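Long-range contacts in beta subunit of photoactivated adenylyl cyclase (PDB 5M2A), which senses blue light through a flavin-binding BLUF domain and, as a photoactivated adenylyl cyclase, converts ATP to cyclic AMP in its catalytic domain: residues F309-A314 with E325-N330; I155-D160 with I249-G254; M4-V9 with T82-T87; S165-K170 with Q347-D352. All blocks are in the same frame, centred on the assembly; numbering follows the deposited sequence. Where two conformers were deposited one is given.

Interaction 1: F309-A314 with E325-N330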
loop_
_atom_site.group_PDB
_atom_site.type_symbol
_atom_site.label_atom_id
_atom_site.label_comp_id
_atom_site.label_asym_id
_atom_site.label_seq_id
_atom_site.Cartn_x
_atom_site.Cartn_y
_atom_site.Cartn_z
ATOM N N PHE A 309 22.100 15.249 -23.565
ATOM C CA PHE A 309 20.977 14.423 -23.974
ATOM C C PHE A 309 21.310 13.709 -25.277
ATOM O O PHE A 309 21.933 14.277 -26.182
ATOM C CB PHE A 309 19.712 15.264 -24.139
ATOM C CG PHE A 309 19.144 15.781 -22.839
ATOM C CD1 PHE A 309 18.516 14.930 -21.953
ATOM C CD2 PHE A 309 19.212 17.140 -22.531
ATOM C CE1 PHE A 309 17.979 15.418 -20.758
ATOM C CE2 PHE A 309 18.677 17.633 -21.349
ATOM C CZ PHE A 309 18.061 16.766 -20.459
ATOM N N ILE A 310 20.898 12.452 -25.360
ATOM C CA ILE A 310 21.170 11.593 -26.503
ATOM C C ILE A 310 19.837 11.085 -27.026
ATOM O O ILE A 310 19.042 10.518 -26.265
ATOM C CB ILE A 310 22.099 10.427 -26.119
ATOM C CG1 ILE A 310 23.497 10.960 -25.785
ATOM C CG2 ILE A 310 22.154 9.404 -27.248
ATOM C CD1 ILE A 310 24.467 9.909 -25.299
ATOM N N ASN A 311 19.581 11.308 -28.312
ATOM C CA ASN A 311 18.330 10.866 -28.911
ATOM C C ASN A 311 18.457 9.416 -29.363
ATOM O O ASN A 311 19.284 9.095 -30.226
ATOM C CB ASN A 311 17.945 11.763 -30.084
ATOM C CG ASN A 311 16.591 11.411 -30.655
ATOM O OD1 ASN A 311 16.443 10.420 -31.372
ATOM N ND2 ASN A 311 15.587 12.215 -30.327
ATOM N N LEU A 312 17.622 8.548 -28.793
ATOM C CA LEU A 312 17.616 7.127 -29.105
ATOM C C LEU A 312 16.544 6.759 -30.125
ATOM O O LEU A 312 16.201 5.579 -30.256
ATOM C CB LEU A 312 17.439 6.316 -27.820
ATOM C CG LEU A 312 18.554 6.567 -26.805
ATOM C CD1 LEU A 312 18.307 5.798 -25.520
ATOM C CD2 LEU A 312 19.902 6.186 -27.414
ATOM N N GLY A 313 15.998 7.748 -30.833
ATOM C CA GLY A 313 15.076 7.490 -31.921
ATOM C C GLY A 313 13.661 7.220 -31.444
ATOM O O GLY A 313 13.362 7.165 -30.251
ATOM N N ALA A 314 12.768 7.053 -32.415
ATOM C CA ALA A 314 11.371 6.773 -32.119
ATOM C C ALA A 314 11.159 5.285 -31.872
ATOM O O ALA A 314 11.697 4.436 -32.590
ATOM C CB ALA A 314 10.473 7.251 -33.262
ATOM N N GLU A 325 9.520 9.617 -29.159
ATOM C CA GLU A 325 10.959 9.838 -29.115
ATOM C C GLU A 325 11.503 9.400 -27.764
ATOM O O GLU A 325 10.958 9.762 -26.717
ATOM C CB GLU A 325 11.281 11.311 -29.353
ATOM C CG GLU A 325 11.210 11.722 -30.805
ATOM C CD GLU A 325 12.158 10.915 -31.672
ATOM O OE1 GLU A 325 13.388 11.023 -31.480
ATOM O OE2 GLU A 325 11.674 10.159 -32.539
ATOM N N VAL A 326 12.579 8.623 -27.781
ATOM C CA VAL A 326 13.225 8.159 -26.556
ATOM C C VAL A 326 14.550 8.885 -26.404
ATOM O O VAL A 326 15.299 9.036 -27.375
ATOM C CB VAL A 326 13.438 6.639 -26.564
ATOM C CG1 VAL A 326 14.147 6.210 -25.279
ATOM C CG2 VAL A 326 12.104 5.938 -26.721
ATOM N N TYR A 327 14.832 9.337 -25.189
ATOM C CA TYR A 327 16.072 10.019 -24.872
ATOM C C TYR A 327 16.758 9.333 -23.703
ATOM O O TYR A 327 16.156 8.561 -22.960
ATOM C CB TYR A 327 15.834 11.488 -24.507
ATOM C CG TYR A 327 15.388 12.342 -25.656
ATOM C CD1 TYR A 327 14.038 12.477 -25.969
ATOM C CD2 TYR A 327 16.317 13.009 -26.437
ATOM C CE1 TYR A 327 13.633 13.262 -27.038
ATOM C CE2 TYR A 327 15.921 13.790 -27.500
ATOM C CZ TYR A 327 14.583 13.915 -27.792
ATOM O OH TYR A 327 14.205 14.699 -28.857
ATOM N N THR A 328 18.028 9.674 -23.540
ATOM C CA THR A 328 18.802 9.296 -22.377
ATOM C C THR A 328 19.815 10.401 -22.122
ATOM O O THR A 328 19.801 11.444 -22.785
ATOM C CB THR A 328 19.463 7.928 -22.583
ATOM O OG1 THR A 328 20.084 7.516 -21.359
ATOM C CG2 THR A 328 20.517 7.999 -23.677
ATOM N N VAL A 329 20.679 10.188 -21.133
ATOM C CA VAL A 329 21.816 11.068 -20.906
ATOM C C VAL A 329 23.094 10.254 -21.054
ATOM O O VAL A 329 23.112 9.042 -20.819
ATOM C CB VAL A 329 21.757 11.776 -19.529
ATOM C CG1 VAL A 329 20.528 12.716 -19.461
ATOM C CG2 VAL A 329 21.715 10.767 -18.379
ATOM N N ASN A 330 24.163 10.932 -21.487
ATOM C CA ASN A 330 25.442 10.257 -21.688
ATOM C C ASN A 330 25.894 9.531 -20.423
ATOM O O ASN A 330 26.462 8.432 -20.493
ATOM C CB ASN A 330 26.490 11.279 -22.130
ATOM C CG ASN A 330 27.825 10.641 -22.474
ATOM O OD1 ASN A 330 28.839 10.906 -21.827
ATOM N ND2 ASN A 330 27.831 9.801 -23.497
#

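Interaction 2: I155-D160 with I249-G254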
loop_
_atom_site.group_PDB
_atom_site.type_symbol
_atom_site.label_atom_id
_atom_site.label_comp_id
_atom_site.label_asym_id
_atom_site.label_seq_id
_atom_site.Cartn_x
_atom_site.Cartn_y
_atom_site.Cartn_z
ATOM N N ILE A 155 6.245 13.386 -13.423
ATOM C CA ILE A 155 7.232 12.473 -13.984
ATOM C C ILE A 155 7.012 11.140 -13.300
ATOM O O ILE A 155 7.015 11.064 -12.066
ATOM C CB ILE A 155 8.666 12.978 -13.760
ATOM C CG1 ILE A 155 8.876 14.286 -14.530
ATOM C CG2 ILE A 155 9.690 11.898 -14.184
ATOM C CD1 ILE A 155 10.227 14.965 -14.277
ATOM N N ILE A 156 6.799 10.097 -14.089
ATOM C CA ILE A 156 6.605 8.757 -13.558
ATOM C C ILE A 156 7.921 8.011 -13.692
ATOM O O ILE A 156 8.561 8.047 -14.747
ATOM C CB ILE A 156 5.463 8.026 -14.288
ATOM C CG1 ILE A 156 4.182 8.858 -14.215
ATOM C CG2 ILE A 156 5.219 6.657 -13.667
ATOM C CD1 ILE A 156 3.613 8.979 -12.794
ATOM N N PHE A 157 8.308 7.326 -12.622
ATOM C CA PHE A 157 9.564 6.599 -12.521
ATOM C C PHE A 157 9.237 5.114 -12.388
ATOM O O PHE A 157 8.391 4.739 -11.578
ATOM C CB PHE A 157 10.340 7.151 -11.302
ATOM C CG PHE A 157 11.540 6.328 -10.869
ATOM C CD1 PHE A 157 11.383 5.106 -10.225
ATOM C CD2 PHE A 157 12.825 6.847 -11.011
ATOM C CE1 PHE A 157 12.490 4.368 -9.797
ATOM C CE2 PHE A 157 13.947 6.109 -10.573
ATOM C CZ PHE A 157 13.776 4.876 -9.970
ATOM N N PHE A 158 9.893 4.272 -13.186
ATOM C CA PHE A 158 9.844 2.822 -13.001
ATOM C C PHE A 158 11.268 2.304 -13.064
ATOM O O PHE A 158 12.006 2.651 -13.988
ATOM C CB PHE A 158 9.017 2.112 -14.085
ATOM C CG PHE A 158 7.543 2.097 -13.832
ATOM C CD1 PHE A 158 6.993 1.206 -12.934
ATOM C CD2 PHE A 158 6.700 2.949 -14.517
ATOM C CE1 PHE A 158 5.628 1.173 -12.707
ATOM C CE2 PHE A 158 5.330 2.920 -14.295
ATOM C CZ PHE A 158 4.797 2.032 -13.389
ATOM N N SER A 159 11.657 1.486 -12.088
ATOM C CA SER A 159 12.945 0.814 -12.153
ATOM C C SER A 159 12.757 -0.636 -11.744
ATOM O O SER A 159 11.946 -0.934 -10.870
ATOM C CB SER A 159 13.985 1.488 -11.262
ATOM O OG SER A 159 13.646 1.400 -9.887
ATOM N N ASP A 160 13.493 -1.547 -12.380
ATOM C CA ASP A 160 13.387 -2.947 -11.985
ATOM C C ASP A 160 14.713 -3.646 -12.238
ATOM O O ASP A 160 15.670 -3.052 -12.742
ATOM C CB ASP A 160 12.216 -3.648 -12.691
ATOM C CG ASP A 160 12.497 -3.999 -14.128
ATOM O OD1 ASP A 160 13.496 -3.524 -14.695
ATOM O OD2 ASP A 160 11.695 -4.769 -14.695
ATOM N N ILE A 249 15.936 1.732 -15.895
ATOM C CA ILE A 249 15.022 2.748 -15.388
ATOM C C ILE A 249 14.353 3.441 -16.555
ATOM O O ILE A 249 15.018 3.780 -17.538
ATOM C CB ILE A 249 15.742 3.768 -14.483
ATOM C CG1 ILE A 249 16.417 3.020 -13.323
ATOM C CG2 ILE A 249 14.760 4.812 -13.953
ATOM C CD1 ILE A 249 17.323 3.856 -12.436
ATOM N N GLY A 250 13.045 3.644 -16.447
ATOM C CA GLY A 250 12.304 4.445 -17.418
ATOM C C GLY A 250 11.636 5.621 -16.731
ATOM O O GLY A 250 11.165 5.501 -15.598
ATOM N N LEU A 251 11.596 6.757 -17.427
ATOM C CA LEU A 251 10.905 7.936 -16.923
ATOM C C LEU A 251 9.979 8.484 -17.991
ATOM O O LEU A 251 10.337 8.537 -19.173
ATOM C CB LEU A 251 11.884 9.033 -16.523
ATOM C CG LEU A 251 13.071 8.703 -15.624
ATOM C CD1 LEU A 251 13.965 9.922 -15.541
ATOM C CD2 LEU A 251 12.602 8.291 -14.241
ATOM N N SER A 252 8.803 8.941 -17.571
ATOM C CA SER A 252 7.881 9.573 -18.498
ATOM C C SER A 252 7.335 10.828 -17.837
ATOM O O SER A 252 7.539 11.060 -16.645
ATOM C CB SER A 252 6.733 8.647 -18.888
ATOM O OG SER A 252 5.916 8.408 -17.758
ATOM N N TYR A 253 6.681 11.658 -18.637
ATOM C CA TYR A 253 6.089 12.892 -18.142
ATOM C C TYR A 253 4.720 13.068 -18.770
ATOM O O TYR A 253 4.570 12.915 -19.987
ATOM C CB TYR A 253 6.966 14.099 -18.476
ATOM C CG TYR A 253 6.343 15.413 -18.072
ATOM C CD1 TYR A 253 6.133 15.714 -16.730
ATOM C CD2 TYR A 253 5.971 16.349 -19.020
ATOM C CE1 TYR A 253 5.573 16.921 -16.351
ATOM C CE2 TYR A 253 5.409 17.562 -18.646
ATOM C CZ TYR A 253 5.209 17.835 -17.311
ATOM O OH TYR A 253 4.657 19.040 -16.933
ATOM N N GLY A 254 3.726 13.403 -17.962
ATOM C CA GLY A 254 2.428 13.647 -18.556
ATOM C C GLY A 254 1.390 13.916 -17.497
ATOM O O GLY A 254 1.687 13.978 -16.298
#

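Interaction 3: M4-V9 with T82-T87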
loop_
_atom_site.group_PDB
_atom_site.type_symbol
_atom_site.label_atom_id
_atom_site.label_comp_id
_atom_site.label_asym_id
_atom_site.label_seq_id
_atom_site.Cartn_x
_atom_site.Cartn_y
_atom_site.Cartn_z
ATOM N N MET A 4 -6.714 34.070 15.554
ATOM C CA MET A 4 -7.180 32.712 15.291
ATOM C C MET A 4 -6.202 31.676 15.845
ATOM O O MET A 4 -4.988 31.858 15.770
ATOM C CB MET A 4 -7.385 32.493 13.791
ATOM C CG MET A 4 -7.880 31.102 13.432
ATOM S SD MET A 4 -8.109 30.849 11.663
ATOM C CE MET A 4 -9.407 32.034 11.322
ATOM N N MET A 5 -6.735 30.588 16.395
ATOM C CA MET A 5 -5.932 29.547 17.020
ATOM C C MET A 5 -6.088 28.212 16.300
ATOM O O MET A 5 -7.104 27.935 15.658
ATOM C CB MET A 5 -6.311 29.371 18.493
ATOM C CG MET A 5 -5.995 30.556 19.382
ATOM S SD MET A 5 -6.326 30.147 21.105
ATOM C CE MET A 5 -8.099 29.899 21.050
ATOM N N LYS A 6 -5.061 27.376 16.432
ATOM C CA LYS A 6 -5.071 26.033 15.867
ATOM C C LYS A 6 -4.566 25.045 16.910
ATOM O O LYS A 6 -3.987 25.423 17.930
ATOM C CB LYS A 6 -4.206 25.942 14.606
ATOM C CG LYS A 6 -2.727 26.098 14.892
ATOM C CD LYS A 6 -1.911 26.176 13.621
ATOM C CE LYS A 6 -1.948 24.873 12.852
ATOM N NZ LYS A 6 -1.195 24.990 11.577
ATOM N N ARG A 7 -4.789 23.763 16.635
ATOM C CA ARG A 7 -4.324 22.696 17.508
ATOM C C ARG A 7 -3.803 21.563 16.642
ATOM O O ARG A 7 -4.491 21.116 15.718
ATOM C CB ARG A 7 -5.442 22.211 18.434
ATOM C CG ARG A 7 -5.071 21.037 19.323
ATOM C CD ARG A 7 -6.065 20.887 20.465
ATOM N NE ARG A 7 -7.446 20.889 19.994
ATOM C CZ ARG A 7 -8.337 21.832 20.282
ATOM N NH1 ARG A 7 -8.001 22.855 21.054
ATOM N NH2 ARG A 7 -9.570 21.747 19.801
ATOM N N LEU A 8 -2.589 21.110 16.932
ATOM C CA LEU A 8 -1.996 20.000 16.209
ATOM C C LEU A 8 -1.609 18.889 17.175
ATOM O O LEU A 8 -1.310 19.121 18.349
ATOM C CB LEU A 8 -0.780 20.449 15.382
ATOM C CG LEU A 8 0.503 21.005 16.006
ATOM C CD1 LEU A 8 1.414 19.894 16.516
ATOM C CD2 LEU A 8 1.241 21.861 14.987
ATOM N N VAL A 9 -1.610 17.664 16.660
ATOM C CA VAL A 9 -1.227 16.498 17.436
ATOM C C VAL A 9 -0.262 15.700 16.584
ATOM O O VAL A 9 -0.488 15.547 15.379
ATOM C CB VAL A 9 -2.443 15.637 17.825
ATOM C CG1 VAL A 9 -2.017 14.491 18.733
ATOM C CG2 VAL A 9 -3.514 16.484 18.495
ATOM N N THR A 82 -4.611 18.248 12.521
ATOM C CA THR A 82 -4.538 19.691 12.692
ATOM C C THR A 82 -5.957 20.228 12.670
ATOM O O THR A 82 -6.689 20.008 11.699
ATOM C CB THR A 82 -3.688 20.346 11.602
ATOM O OG1 THR A 82 -2.370 19.792 11.630
ATOM C CG2 THR A 82 -3.586 21.833 11.840
ATOM N N GLU A 83 -6.347 20.905 13.745
ATOM C CA GLU A 83 -7.642 21.563 13.843
ATOM C C GLU A 83 -7.429 23.058 13.665
ATOM O O GLU A 83 -6.641 23.668 14.396
ATOM C CB GLU A 83 -8.309 21.272 15.186
ATOM C CG GLU A 83 -8.710 19.828 15.393
ATOM C CD GLU A 83 -9.172 19.561 16.816
ATOM O OE1 GLU A 83 -8.363 19.045 17.618
ATOM O OE2 GLU A 83 -10.339 19.887 17.135
ATOM N N TYR A 84 -8.118 23.644 12.693
ATOM C CA TYR A 84 -7.988 25.062 12.404
ATOM C C TYR A 84 -9.165 25.834 12.982
ATOM O O TYR A 84 -10.267 25.299 13.138
ATOM C CB TYR A 84 -7.892 25.304 10.897
ATOM C CG TYR A 84 -6.605 24.798 10.283
ATOM C CD1 TYR A 84 -5.455 25.575 10.301
ATOM C CD2 TYR A 84 -6.541 23.545 9.687
ATOM C CE1 TYR A 84 -4.277 25.124 9.742
ATOM C CE2 TYR A 84 -5.365 23.084 9.124
ATOM C CZ TYR A 84 -4.236 23.878 9.154
ATOM O OH TYR A 84 -3.059 23.425 8.599
ATOM N N ASP A 85 -8.912 27.102 13.305
ATOM C CA ASP A 85 -9.935 28.023 13.799
ATOM C C ASP A 85 -10.675 27.432 15.001
ATOM O O ASP A 85 -11.906 27.436 15.073
ATOM C CB ASP A 85 -10.909 28.398 12.679
ATOM C CG ASP A 85 -11.674 29.680 12.968
ATOM O OD1 ASP A 85 -11.768 30.079 14.148
ATOM O OD2 ASP A 85 -12.186 30.291 12.007
ATOM N N ILE A 86 -9.907 26.915 15.956
ATOM C CA ILE A 86 -10.492 26.286 17.134
ATOM C C ILE A 86 -11.134 27.347 18.015
ATOM O O ILE A 86 -10.640 28.474 18.145
ATOM C CB ILE A 86 -9.442 25.471 17.915
ATOM C CG1 ILE A 86 -8.334 26.386 18.443
ATOM C CG2 ILE A 86 -8.862 24.370 17.042
ATOM C CD1 ILE A 86 -7.587 25.826 19.631
ATOM N N THR A 87 -12.251 26.981 18.637
ATOM C CA THR A 87 -12.962 27.909 19.501
ATOM C C THR A 87 -12.401 27.917 20.918
ATOM O O THR A 87 -12.244 28.987 21.515
ATOM C CB THR A 87 -14.455 27.564 19.528
ATOM O OG1 THR A 87 -14.972 27.558 18.191
ATOM C CG2 THR A 87 -15.225 28.584 20.356
HETATM O O HOH W 1 -9.200 30.488 16.480
#

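Interaction 4: S165-K170 with Q347-D352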
loop_
_atom_site.group_PDB
_atom_site.type_symbol
_atom_site.label_atom_id
_atom_site.label_comp_id
_atom_site.label_asym_id
_atom_site.label_seq_id
_atom_site.Cartn_x
_atom_site.Cartn_y
_atom_site.Cartn_z
ATOM N N SER A 165 14.117 -12.727 -13.924
ATOM C CA SER A 165 13.607 -14.080 -14.129
ATOM C C SER A 165 14.698 -15.118 -13.916
ATOM O O SER A 165 14.433 -16.201 -13.387
ATOM C CB SER A 165 13.004 -14.227 -15.528
ATOM O OG SER A 165 11.799 -13.491 -15.624
ATOM N N THR A 166 15.931 -14.807 -14.312
ATOM C CA THR A 166 17.018 -15.759 -14.098
ATOM C C THR A 166 17.362 -15.865 -12.617
ATOM O O THR A 166 17.612 -16.963 -12.103
ATOM C CB THR A 166 18.246 -15.336 -14.902
ATOM O OG1 THR A 166 17.880 -15.156 -16.281
ATOM C CG2 THR A 166 19.332 -16.386 -14.801
ATOM N N LEU A 167 17.386 -14.727 -11.921
ATOM C CA LEU A 167 17.671 -14.737 -10.491
ATOM C C LEU A 167 16.633 -15.544 -9.721
ATOM O O LEU A 167 16.985 -16.343 -8.844
ATOM C CB LEU A 167 17.731 -13.302 -9.969
ATOM C CG LEU A 167 18.826 -12.460 -10.626
ATOM C CD1 LEU A 167 18.657 -10.997 -10.273
ATOM C CD2 LEU A 167 20.214 -12.949 -10.224
ATOM N N THR A 168 15.347 -15.356 -10.037
ATOM C CA THR A 168 14.309 -16.113 -9.338
ATOM C C THR A 168 14.343 -17.585 -9.710
ATOM O O THR A 168 13.981 -18.438 -8.889
ATOM C CB THR A 168 12.921 -15.541 -9.632
ATOM O OG1 THR A 168 12.692 -15.509 -11.047
ATOM C CG2 THR A 168 12.802 -14.152 -9.062
ATOM N N GLU A 169 14.774 -17.906 -10.929
ATOM C CA GLU A 169 14.854 -19.304 -11.335
ATOM C C GLU A 169 15.996 -20.040 -10.647
ATOM O O GLU A 169 15.864 -21.230 -10.342
ATOM C CB GLU A 169 15.015 -19.408 -12.853
ATOM C CG GLU A 169 15.082 -20.843 -13.358
ATOM C CD GLU A 169 15.284 -20.940 -14.857
ATOM O OE1 GLU A 169 15.817 -19.983 -15.456
ATOM O OE2 GLU A 169 14.906 -21.978 -15.439
ATOM N N LYS A 170 17.115 -19.365 -10.394
ATOM C CA LYS A 170 18.310 -20.034 -9.900
ATOM C C LYS A 170 18.579 -19.820 -8.413
ATOM O O LYS A 170 19.349 -20.590 -7.829
ATOM C CB LYS A 170 19.535 -19.569 -10.699
ATOM C CG LYS A 170 19.469 -19.884 -12.194
ATOM C CD LYS A 170 18.953 -21.292 -12.431
ATOM C CE LYS A 170 19.249 -21.779 -13.840
ATOM N NZ LYS A 170 20.562 -22.488 -13.923
ATOM N N GLN A 347 25.300 -17.930 -16.102
ATOM C CA GLN A 347 26.461 -18.802 -15.951
ATOM C C GLN A 347 27.032 -18.733 -14.537
ATOM O O GLN A 347 27.511 -19.742 -14.006
ATOM C CB GLN A 347 27.523 -18.445 -16.992
ATOM C CG GLN A 347 27.148 -18.877 -18.400
ATOM C CD GLN A 347 28.238 -18.586 -19.417
ATOM O OE1 GLN A 347 28.889 -17.543 -19.367
ATOM N NE2 GLN A 347 28.441 -19.512 -20.345
ATOM N N THR A 348 27.000 -17.554 -13.910
ATOM C CA THR A 348 27.436 -17.451 -12.520
ATOM C C THR A 348 26.573 -18.323 -11.614
ATOM O O THR A 348 27.077 -18.975 -10.691
ATOM C CB THR A 348 27.395 -15.993 -12.057
ATOM O OG1 THR A 348 28.315 -15.218 -12.836
ATOM C CG2 THR A 348 27.769 -15.880 -10.587
ATOM N N LEU A 349 25.266 -18.356 -11.875
ATOM C CA LEU A 349 24.332 -19.121 -11.058
ATOM C C LEU A 349 24.237 -20.584 -11.464
ATOM O O LEU A 349 23.582 -21.357 -10.760
ATOM C CB LEU A 349 22.943 -18.484 -11.121
ATOM C CG LEU A 349 22.843 -17.071 -10.542
ATOM C CD1 LEU A 349 21.450 -16.504 -10.756
ATOM C CD2 LEU A 349 23.200 -17.093 -9.069
ATOM N N GLU A 350 24.857 -20.975 -12.577
ATOM C CA GLU A 350 24.919 -22.381 -12.955
ATOM C C GLU A 350 25.866 -23.133 -12.026
ATOM O O GLU A 350 27.021 -22.736 -11.843
ATOM C CB GLU A 350 25.390 -22.532 -14.404
ATOM C CG GLU A 350 24.374 -22.150 -15.465
ATOM C CD GLU A 350 23.176 -23.077 -15.499
ATOM O OE1 GLU A 350 23.292 -24.232 -15.033
ATOM O OE2 GLU A 350 22.109 -22.650 -15.993
ATOM N N ASN A 351 25.378 -24.225 -11.444
ATOM C CA ASN A 351 26.203 -25.080 -10.599
ATOM C C ASN A 351 26.754 -26.295 -11.334
ATOM O O ASN A 351 27.642 -26.969 -10.802
ATOM C CB ASN A 351 25.405 -25.545 -9.374
ATOM C CG ASN A 351 25.063 -24.402 -8.438
ATOM O OD1 ASN A 351 25.850 -23.469 -8.267
ATOM N ND2 ASN A 351 23.882 -24.466 -7.832
ATOM N N ASP A 352 26.262 -26.580 -12.534
ATOM C CA ASP A 352 26.699 -27.747 -13.287
ATOM C C ASP A 352 27.812 -27.389 -14.268
ATOM O O ASP A 352 28.693 -28.204 -14.547
ATOM C CB ASP A 352 25.512 -28.369 -14.030
ATOM C CG ASP A 352 24.384 -28.765 -13.096
ATOM O OD1 ASP A 352 24.676 -29.159 -11.947
ATOM O OD2 ASP A 352 23.207 -28.677 -13.502
#

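Interaction 1: F309-A314 with E325-N330
Strands Phe309-Ala314 and Glu325-Val329 run antiparallel, 147° apart in direction, and Ile310 and Thr328 form a hydrogen-bonded pair whose two N-H...O bonds join the strands near the Phe309 end. Leu312 N donates to Val326 O at 2.8 Å, but Val326 N turns to Gly313 O, and Ala314 instead of Gly313 stands opposite Glu325. This one-residue slip is a beta bulge in the hairpin that closes the edge of the cyclase sheet; Gly313 suits it because its positive phi of 81° is easily reached without a side chain. On the Asn311 face the amide does two jobs. Its OD1 accepts from Gly313 N in an Asx turn, while ND2 gives a 2.8 Å bond to Glu325 OE1, with amide and carboxylate nearly coplanar, 16° apart. The same amide stands almost upright to the Tyr327 ring, ND2 lying 3.3 Å from CE2. Farther along this face Phe309 and Val329 point the same way, with CD1 3.9 Å from CG1. Ile310 and Thr328 lie on the other face, where Leu312, pointing toward the second strand, brings CD1 3.6 Å from Thr328 CG2. Thr328 suits both needs, since its methyl packs here while OG1 bonds to Leu293 O on the neighbouring strand.

Interaction 2: I155-D160 with I249-G254
Phe157 and Leu251 face each other as a non-hydrogen-bonded pair in the antiparallel ladder of strands 150-161 and 247-258. From the Phe157 backbone, CB lies 3.9 Å from Leu251 CD2, and CG is anti to the backbone N (chi1 168°), 4.0 Å from the same methyl. CD2 comes closer to it, at 3.5 Å, and CE2 reaches Ile249 CG2 at 3.7 Å. CZ lies a little farther from that methyl, which makes an off-centre CH-pi contact, 4.2 Å from the ring centroid. One flat ring thus bridges two branched aliphatic residues, while Thr221 and Ser222 of helix 215-235 pack on Phe157 from the same side of the sheet. Ile155 CG1 meets Tyr253 CD1, and Ser159 CB meets Ile249 CG1. Gly250, the partner of Phe158, has no side chain, and the Phe158 ring packs on Val276 and Ala279 of helix 274-285. Ser252 OG, turned to that face, bonds to Ala275 O. Four backbone hydrogen bonds, two in each of the pairs Ile156-Ser252 and Phe158-Gly250, satisfy buried amides; Gly250 N to Phe158 O is nearly straight at 165°. The contact is thus apolar on the Phe157 face and amide-paired in its backbone, on the strand carrying the magnesium ligand Asp160.

Interaction 3: M4-V9 with T82-T87
Met4 lays its thioether across Asp85, CE 3.4 Å from OD2; its unbranched chain, bent at the last torsion, can fold over the turn. Met5 O accepts from Ile86 N at 3.0 Å, and Met5 CB rests 3.6 Å from Ile86 CG1. Lys6 sends its aliphatic chain beside Tyr84, with CE 3.6 Å from Thr82 CG2, and that methyl also lies over one face of the Tyr84 ring, toward its rim. The ammonium goes on to a salt bridge with Asp62, the long chain serving apolar and charged neighbours. Regular pairing starts at Arg7, hydrogen-bonded in both directions to Glu83, where strand 5-14 pairs antiparallel with strand 77-83 in the mixed sheet of the flavin-binding BLUF domain. A bend about CG-CD (chi3 50°) brings Arg7 NE round to Glu83, and it donates to OE1 at 3.1 Å in a salt bridge, in the guanidinium plane but from above the carboxylate plane. NH2 adds a weak bond to OE2. Ile86 CG2 lies over one face of the guanidinium, toward its rim, and Ile86 CD1 comes 3.3 Å from NH1, which has a salt bridge with Glu55. Leu8 CB lies 4.1 Å from Thr82 OG1, its tip turned toward Val61 and Tyr65.

Interaction 4: S165-K170 with Q347-D352
Leu349, near the end of helix 338-349, makes the apolar part of the contact against helix 164-170. Its CB lies 3.6 Å from Lys170 CB, and its CD1 comes equally close to that atom, so the methylene base of the lysine serves as a greasy surface. The same CD1 meets Leu167 CD2 at 3.8 Å, the two leucine side chains crossing at about a right angle. Thr166 O is slightly farther from this methyl, at 4.1 Å. A branched leucine suits the place: CG is anti to the carbonyl carbon (chi1 -64°), and one of the two methyls beyond it touches both Leu167 and Lys170. Leu171 and Leu244 also pack on Leu349.

The polar part is a salt bridge. The Lys170 chain bends at chi2 and again at chi4, and NZ donates to Glu350 OE2 at 2.6 Å, meeting it from above the carboxylate plane, 65° out of it. Lysine fits because its chain can supply carbon to Leu349 and charge to Glu350 at once. Arg346 makes a long, weak ion pair with the same OE2 and a salt bridge with Glu169, so charges of alternating sign lie along this surface.

The arrangement is a surface contact that joins the C-terminal end of helix 338-349, and Glu350 just beyond it, to helix 164-170 of the cyclase domain, which follows the strand bearing the magnesium ligand Asp160.

How the interactions relate
From the N terminus, interaction 3 is the first to close: it joins strand 5-14 to strand 77-83 after 72 intervening residues, inside the BLUF domain. The other three lie in the cyclase part, on the opposite side of the chain's centre. Interaction 2 opens on strand 150-161, and helix 164-170 follows directly to open interaction 4, before strand 247-258 closes interaction 2; these two therefore cross. The hairpin of interaction 1 comes next, in series with interaction 2 and nested within the long loop of interaction 4, which closes at the C-terminal helix. Interactions 1 and 2 share one sheet, their centres about 14 Å apart, while interaction 4 joins two helices.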